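Putative C39-like peptidase (Bacillus anthracis, PDB 3ERV) is of unknown function but probably acts as a cysteine peptidase of the C39-like family, cleaving peptide bonds in a papain-like (clan CA) manner. Local coordinates at residues I64-I75 and P111-L120. Sequence-based numbering, arbitrary orientation.
Sequences ITVDKMKLANEI and PLFQLAKKYL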
ATOM      1  N   ILE A  64      -8.862  15.367  -0.713  1.00 44.07           N
ATOM      2  CA  ILE A  64      -8.381  15.649  -2.072  1.00 43.50           C
ATOM      3  C   ILE A  64      -9.337  15.055  -3.115  1.00 43.93           C
ATOM      4  O   ILE A  64      -9.742  13.884  -2.980  1.00 43.45           O
ATOM      5  CB  ILE A  64      -6.954  15.060  -2.305  1.00 43.97           C
ATOM      6  CG1 ILE A  64      -5.997  15.495  -1.179  1.00 43.71           C
ATOM      7  CG2 ILE A  64      -6.455  15.394  -3.762  1.00 43.01           C
ATOM      8  CD1 ILE A  64      -5.788  17.018  -1.094  1.00 44.89           C
ATOM      9  N   THR A  65      -9.686  15.836  -4.143  1.00 42.78           N
ATOM     10  CA  THR A  65     -10.395  15.284  -5.295  1.00 43.59           C
ATOM     11  C   THR A  65      -9.372  14.552  -6.196  1.00 44.27           C
ATOM     12  O   THR A  65      -8.496  15.168  -6.788  1.00 44.32           O
ATOM     13  CB  THR A  65     -11.079  16.403  -6.124  1.00 43.50           C
ATOM     14  OG1 THR A  65     -12.028  17.067  -5.292  1.00 42.57           O
ATOM     15  CG2 THR A  65     -11.807  15.840  -7.431  1.00 42.91           C
ATOM     16  N   VAL A  66      -9.467  13.241  -6.294  1.00 44.89           N
ATOM     17  CA  VAL A  66      -8.532  12.526  -7.137  1.00 45.44           C
ATOM     18  C   VAL A  66      -9.093  11.126  -7.384  1.00 46.34           C
ATOM     19  O   VAL A  66      -9.899  10.641  -6.596  1.00 46.85           O
ATOM     20  CB  VAL A  66      -7.104  12.476  -6.490  1.00 45.38           C
ATOM     21  CG1 VAL A  66      -7.103  11.615  -5.188  1.00 43.47           C
ATOM     22  CG2 VAL A  66      -6.036  11.995  -7.542  1.00 45.77           C
ATOM     23  N   ASP A  67      -8.749  10.512  -8.498  1.00 46.54           N
ATOM     24  CA  ASP A  67      -9.187   9.144  -8.708  1.00 48.22           C
ATOM     25  C   ASP A  67      -7.982   8.253  -9.006  1.00 47.41           C
ATOM     26  O   ASP A  67      -6.889   8.747  -9.282  1.00 47.11           O
ATOM     27  CB  ASP A  67     -10.207   9.048  -9.829  1.00 48.93           C
ATOM     28  CG  ASP A  67      -9.625   9.436 -11.150  1.00 53.35           C
ATOM     29  OD1 ASP A  67      -8.901   8.671 -11.790  1.00 56.05           O
ATOM     30  OD2 ASP A  67      -9.892  10.549 -11.577  1.00 63.68           O
ATOM     31  N   LYS A  68      -8.203   6.945  -8.945  1.00 46.98           N
ATOM     32  CA  LYS A  68      -7.165   5.967  -9.159  1.00 45.99           C
ATOM     33  C   LYS A  68      -6.486   6.050 -10.543  1.00 44.68           C
ATOM     34  O   LYS A  68      -5.323   5.681 -10.654  1.00 45.28           O
ATOM     35  CB  LYS A  68      -7.720   4.564  -8.939  1.00 46.58           C
ATOM     36  CG  LYS A  68      -8.577   4.041 -10.106  1.00 43.61           C
ATOM     37  CD  LYS A  68      -9.431   2.812  -9.646  1.00 42.93           C
ATOM     38  CE  LYS A  68     -10.043   2.130 -10.854  1.00 40.66           C
ATOM     39  NZ  LYS A  68     -11.251   1.339 -10.536  1.00 45.03           N
ATOM     40  N   MET A  69      -7.201   6.492 -11.586  1.00 43.20           N
ATOM     41  CA  MET A  69      -6.623   6.579 -12.929  1.00 41.95           C
ATOM     42  C   MET A  69      -5.590   7.703 -13.028  1.00 41.94           C
ATOM     43  O   MET A  69      -4.553   7.586 -13.706  1.00 41.33           O
ATOM     44  CB  MET A  69      -7.725   6.772 -14.009  1.00 41.43           C
ATOM     45  CG  MET A  69      -8.851   5.647 -14.012  1.00 42.63           C
ATOM     46  SD  MET A  69      -8.102   4.026 -14.269  1.00 36.91           S
ATOM     47  CE  MET A  69      -7.155   4.375 -15.781  1.00 41.31           C
ATOM     48  N   LYS A  70      -5.865   8.822 -12.373  1.00 40.73           N
ATOM     49  CA  LYS A  70      -4.890   9.909 -12.384  1.00 41.32           C
ATOM     50  C   LYS A  70      -3.635   9.475 -11.624  1.00 39.44           C
ATOM     51  O   LYS A  70      -2.515   9.721 -12.037  1.00 38.43           O
ATOM     52  CB  LYS A  70      -5.498  11.193 -11.776  1.00 41.76           C
ATOM     53  CG  LYS A  70      -4.536  12.389 -11.793  1.00 45.84           C
ATOM     54  CD  LYS A  70      -5.311  13.681 -12.212  1.00 55.62           C
ATOM     55  CE  LYS A  70      -4.466  14.968 -12.182  1.00 57.71           C
ATOM     56  NZ  LYS A  70      -4.033  15.341 -10.798  1.00 60.80           N
ATOM     57  N   LEU A  71      -3.827   8.790 -10.507  1.00 39.42           N
ATOM     58  CA  LEU A  71      -2.692   8.352  -9.703  1.00 39.69           C
ATOM     59  C   LEU A  71      -1.877   7.281 -10.447  1.00 39.77           C
ATOM     60  O   LEU A  71      -0.619   7.218 -10.324  1.00 38.17           O
ATOM     61  CB  LEU A  71      -3.158   7.808  -8.331  1.00 39.53           C
ATOM     62  CG  LEU A  71      -3.832   8.884  -7.452  1.00 41.89           C
ATOM     63  CD1 LEU A  71      -4.265   8.242  -6.147  1.00 42.06           C
ATOM     64  CD2 LEU A  71      -2.873  10.059  -7.161  1.00 39.47           C
ATOM     65  N   ALA A  72      -2.601   6.435 -11.186  1.00 38.81           N
ATOM     66  CA  ALA A  72      -1.947   5.403 -11.984  1.00 38.30           C
ATOM     67  C   ALA A  72      -1.067   6.013 -13.087  1.00 39.05           C
ATOM     68  O   ALA A  72      -0.026   5.448 -13.442  1.00 40.42           O
ATOM     69  CB  ALA A  72      -2.952   4.481 -12.584  1.00 37.55           C
ATOM     70  N   ASN A  73      -1.475   7.148 -13.649  1.00 38.93           N
ATOM     71  CA  ASN A  73      -0.640   7.763 -14.636  1.00 39.07           C
ATOM     72  C   ASN A  73       0.530   8.503 -13.989  1.00 39.78           C
ATOM     73  O   ASN A  73       1.608   8.590 -14.566  1.00 39.77           O
ATOM     74  CB  ASN A  73      -1.453   8.710 -15.520  1.00 39.86           C
ATOM     75  CG  ASN A  73      -0.621   9.282 -16.631  1.00 42.04           C
ATOM     76  OD1 ASN A  73      -0.580  10.472 -16.825  1.00 45.89           O
ATOM     77  ND2 ASN A  73       0.071   8.413 -17.358  1.00 46.38           N
ATOM     78  N   GLU A  74       0.310   9.042 -12.792  1.00 39.44           N
ATOM     79  CA  GLU A  74       1.298   9.907 -12.136  1.00 40.59           C
ATOM     80  C   GLU A  74       2.397   9.211 -11.358  1.00 40.42           C
ATOM     81  O   GLU A  74       3.449   9.785 -11.145  1.00 39.06           O
ATOM     82  CB  GLU A  74       0.591  10.959 -11.262  1.00 41.13           C
ATOM     83  CG  GLU A  74      -0.123  12.033 -12.143  1.00 44.33           C
ATOM     84  CD  GLU A  74      -1.007  12.962 -11.305  1.00 53.67           C
ATOM     85  OE1 GLU A  74      -1.224  12.669 -10.101  1.00 52.29           O
ATOM     86  OE2 GLU A  74      -1.495  13.991 -11.858  1.00 59.71           O
ATOM     87  N   ILE A  75       2.138   7.991 -10.900  1.00 40.01           N
ATOM     88  CA  ILE A  75       3.119   7.249 -10.165  1.00 40.92           C
ATOM     89  C   ILE A  75       4.366   7.102 -11.019  1.00 41.52           C
ATOM     90  O   ILE A  75       4.282   6.854 -12.215  1.00 40.86           O
ATOM     91  CB  ILE A  75       2.605   5.860  -9.685  1.00 41.52           C
ATOM     92  CG1 ILE A  75       3.648   5.217  -8.779  1.00 42.59           C
ATOM     93  CG2 ILE A  75       2.352   4.935 -10.844  1.00 40.57           C
ATOM     94  CD1 ILE A  75       3.654   5.700  -7.402  1.00 41.45           C
ATOM     95  N   PRO A 111       8.405   5.825  -3.718  1.00 45.23           N
ATOM     96  CA  PRO A 111       7.725   6.428  -4.873  1.00 44.76           C
ATOM     97  C   PRO A 111       6.256   6.653  -4.518  1.00 45.63           C
ATOM     98  O   PRO A 111       5.648   7.648  -4.892  1.00 43.55           O
ATOM     99  CB  PRO A 111       7.855   5.327  -5.965  1.00 45.78           C
ATOM    100  CG  PRO A 111       9.060   4.451  -5.486  1.00 43.93           C
ATOM    101  CD  PRO A 111       8.910   4.471  -3.988  1.00 44.35           C
ATOM    102  N   LEU A 112       5.683   5.721  -3.771  1.00 45.81           N
ATOM    103  CA  LEU A 112       4.306   5.890  -3.413  1.00 46.86           C
ATOM    104  C   LEU A 112       4.141   7.135  -2.515  1.00 46.51           C
ATOM    105  O   LEU A 112       3.175   7.890  -2.678  1.00 46.20           O
ATOM    106  CB  LEU A 112       3.762   4.624  -2.759  1.00 45.97           C
ATOM    107  CG  LEU A 112       2.240   4.493  -2.674  1.00 50.24           C
ATOM    108  CD1 LEU A 112       1.509   4.695  -4.031  1.00 47.17           C
ATOM    109  CD2 LEU A 112       1.887   3.100  -2.042  1.00 49.02           C
ATOM    110  N   PHE A 113       5.070   7.324  -1.570  1.00 46.31           N
ATOM    111  CA  PHE A 113       5.117   8.532  -0.736  1.00 46.29           C
ATOM    112  C   PHE A 113       5.307   9.829  -1.554  1.00 45.75           C
ATOM    113  O   PHE A 113       4.652  10.847  -1.303  1.00 45.97           O
ATOM    114  CB  PHE A 113       6.228   8.417   0.314  1.00 47.08           C
ATOM    115  CG  PHE A 113       6.375   9.654   1.189  1.00 49.96           C
ATOM    116  CD1 PHE A 113       5.341  10.054   2.045  1.00 51.64           C
ATOM    117  CD2 PHE A 113       7.532  10.422   1.143  1.00 54.92           C
ATOM    118  CE1 PHE A 113       5.460  11.157   2.864  1.00 49.94           C
ATOM    119  CE2 PHE A 113       7.659  11.564   1.961  1.00 56.27           C
ATOM    120  CZ  PHE A 113       6.605  11.927   2.824  1.00 53.31           C
ATOM    121  N   GLN A 114       6.185   9.798  -2.538  1.00 45.54           N
ATOM    122  CA  GLN A 114       6.357  10.969  -3.367  1.00 46.47           C
ATOM    123  C   GLN A 114       5.044  11.357  -4.040  1.00 45.37           C
ATOM    124  O   GLN A 114       4.750  12.541  -4.189  1.00 45.49           O
ATOM    125  CB  GLN A 114       7.438  10.757  -4.436  1.00 46.22           C
ATOM    126  CG  GLN A 114       8.815  10.742  -3.876  1.00 52.16           C
ATOM    127  CD  GLN A 114       9.079  11.934  -2.940  1.00 59.84           C
ATOM    128  OE1 GLN A 114       9.468  11.748  -1.781  1.00 62.89           O
ATOM    129  NE2 GLN A 114       8.846  13.161  -3.435  1.00 60.35           N
ATOM    130  N   LEU A 115       4.252  10.362  -4.443  1.00 44.14           N
ATOM    131  CA  LEU A 115       3.017  10.677  -5.126  1.00 44.09           C
ATOM    132  C   LEU A 115       2.075  11.310  -4.110  1.00 43.99           C
ATOM    133  O   LEU A 115       1.355  12.249  -4.445  1.00 44.29           O
ATOM    134  CB  LEU A 115       2.383   9.426  -5.773  1.00 43.35           C
ATOM    135  CG  LEU A 115       1.073   9.575  -6.586  1.00 44.59           C
ATOM    136  CD1 LEU A 115       1.133  10.765  -7.570  1.00 44.60           C
ATOM    137  CD2 LEU A 115       0.772   8.292  -7.347  1.00 42.39           C
ATOM    138  N   ALA A 116       2.063  10.773  -2.883  1.00 43.44           N
ATOM    139  CA  ALA A 116       1.168  11.303  -1.850  1.00 45.57           C
ATOM    140  C   ALA A 116       1.481  12.788  -1.576  1.00 46.85           C
ATOM    141  O   ALA A 116       0.568  13.607  -1.353  1.00 46.70           O
ATOM    142  CB  ALA A 116       1.292  10.491  -0.518  1.00 43.44           C
ATOM    143  N   LYS A 117       2.778  13.094  -1.542  1.00 48.27           N
ATOM    144  CA  LYS A 117       3.260  14.470  -1.322  1.00 50.17           C
ATOM    145  C   LYS A 117       2.861  15.459  -2.418  1.00 49.46           C
ATOM    146  O   LYS A 117       2.716  16.630  -2.142  1.00 50.71           O
ATOM    147  CB  LYS A 117       4.783  14.473  -1.221  1.00 50.65           C
ATOM    148  CG  LYS A 117       5.316  13.833  -0.001  1.00 55.97           C
ATOM    149  CD  LYS A 117       6.369  14.772   0.602  1.00 63.50           C
ATOM    150  CE  LYS A 117       5.750  15.616   1.684  1.00 68.14           C
ATOM    151  NZ  LYS A 117       6.608  16.833   1.936  1.00 71.39           N
ATOM    152  N   LYS A 118       2.688  14.989  -3.651  1.00 48.67           N
ATOM    153  CA  LYS A 118       2.218  15.842  -4.714  1.00 48.17           C
ATOM    154  C   LYS A 118       0.890  16.472  -4.270  1.00 48.00           C
ATOM    155  O   LYS A 118       0.614  17.657  -4.517  1.00 47.29           O
ATOM    156  CB  LYS A 118       2.003  15.048  -6.012  1.00 48.41           C
ATOM    157  CG  LYS A 118       1.674  15.933  -7.214  1.00 52.68           C
ATOM    158  CD  LYS A 118       1.165  15.165  -8.459  1.00 59.60           C
ATOM    159  CE  LYS A 118       0.652  16.129  -9.539  1.00 61.65           C
ATOM    160  NZ  LYS A 118      -0.842  16.274  -9.462  1.00 66.91           N
ATOM    161  N   TYR A 119       0.069  15.672  -3.601  1.00 46.29           N
ATOM    162  CA  TYR A 119      -1.279  16.103  -3.261  1.00 45.88           C
ATOM    163  C   TYR A 119      -1.390  16.645  -1.822  1.00 45.27           C
ATOM    164  O   TYR A 119      -2.282  17.430  -1.535  1.00 45.71           O
ATOM    165  CB  TYR A 119      -2.257  14.933  -3.445  1.00 44.04           C
ATOM    166  CG  TYR A 119      -2.485  14.631  -4.870  1.00 45.30           C
ATOM    167  CD1 TYR A 119      -3.495  15.281  -5.580  1.00 44.32           C
ATOM    168  CD2 TYR A 119      -1.655  13.741  -5.555  1.00 43.60           C
ATOM    169  CE1 TYR A 119      -3.666  15.020  -6.901  1.00 46.62           C
ATOM    170  CE2 TYR A 119      -1.839  13.483  -6.874  1.00 42.54           C
ATOM    171  CZ  TYR A 119      -2.835  14.115  -7.529  1.00 44.60           C
ATOM    172  OH  TYR A 119      -3.004  13.848  -8.847  1.00 48.28           O
ATOM    173  N   LEU A 120      -0.514  16.192  -0.939  1.00 44.41           N
ATOM    174  CA  LEU A 120      -0.481  16.654   0.452  1.00 45.56           C
ATOM    175  C   LEU A 120       0.965  17.076   0.849  1.00 46.36           C
ATOM    176  O   LEU A 120       1.609  16.439   1.711  1.00 46.06           O
ATOM    177  CB  LEU A 120      -0.975  15.541   1.376  1.00 44.83           C
ATOM    178  CG  LEU A 120      -2.433  15.057   1.218  1.00 44.99           C
ATOM    179  CD1 LEU A 120      -2.638  13.781   2.079  1.00 44.40           C
ATOM    180  CD2 LEU A 120      -3.434  16.145   1.595  1.00 45.25           C
TER
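Tyr119 reaches across from helix 109-119 and sets its hydroxyl between Lys70 and Glu74, one turn apart on helix 68-74. Its OH accepts from Lys70 NZ at 2.7 Å and donates to Glu74 OE1 at a very short 2.5 Å, both partners at the ring edge near its plane. Glu74 OE2 forms salt bridges with Lys70 NZ (3.1 Å) and Lys118 NZ (3.4 Å), both weak as hydrogen bonds. This shared negative charge probably offsets the closeness of the two ammonium groups. Nearer the backbone, methyls meet the ring obliquely: Leu71 CD2 lies 3.6 Å from Tyr119 CE2, and Ile64 CG2 approaches Tyr119 CD1 at 3.5 Å. A turn back along the helix, Leu115 CG swings away from the backbone N (chi1 -178°), sending both methyls to the end of helix 68-74, CD1 against Glu74 CB and CD2 3.8 Å from Ile75 CB. Ile75 CD1 extends the apolar seam to Leu112. Asp67 OD1 N-caps helix 68-74. The two helical segments' axes approach to 10.9 Å at 123°; helix 50-61, probably bearing the catalytic cysteine as in papain-like peptidases, packs against Val66, Leu71, Leu115 and Leu120, while Ala116 and Phe113 face strands 124-126 and 220-223.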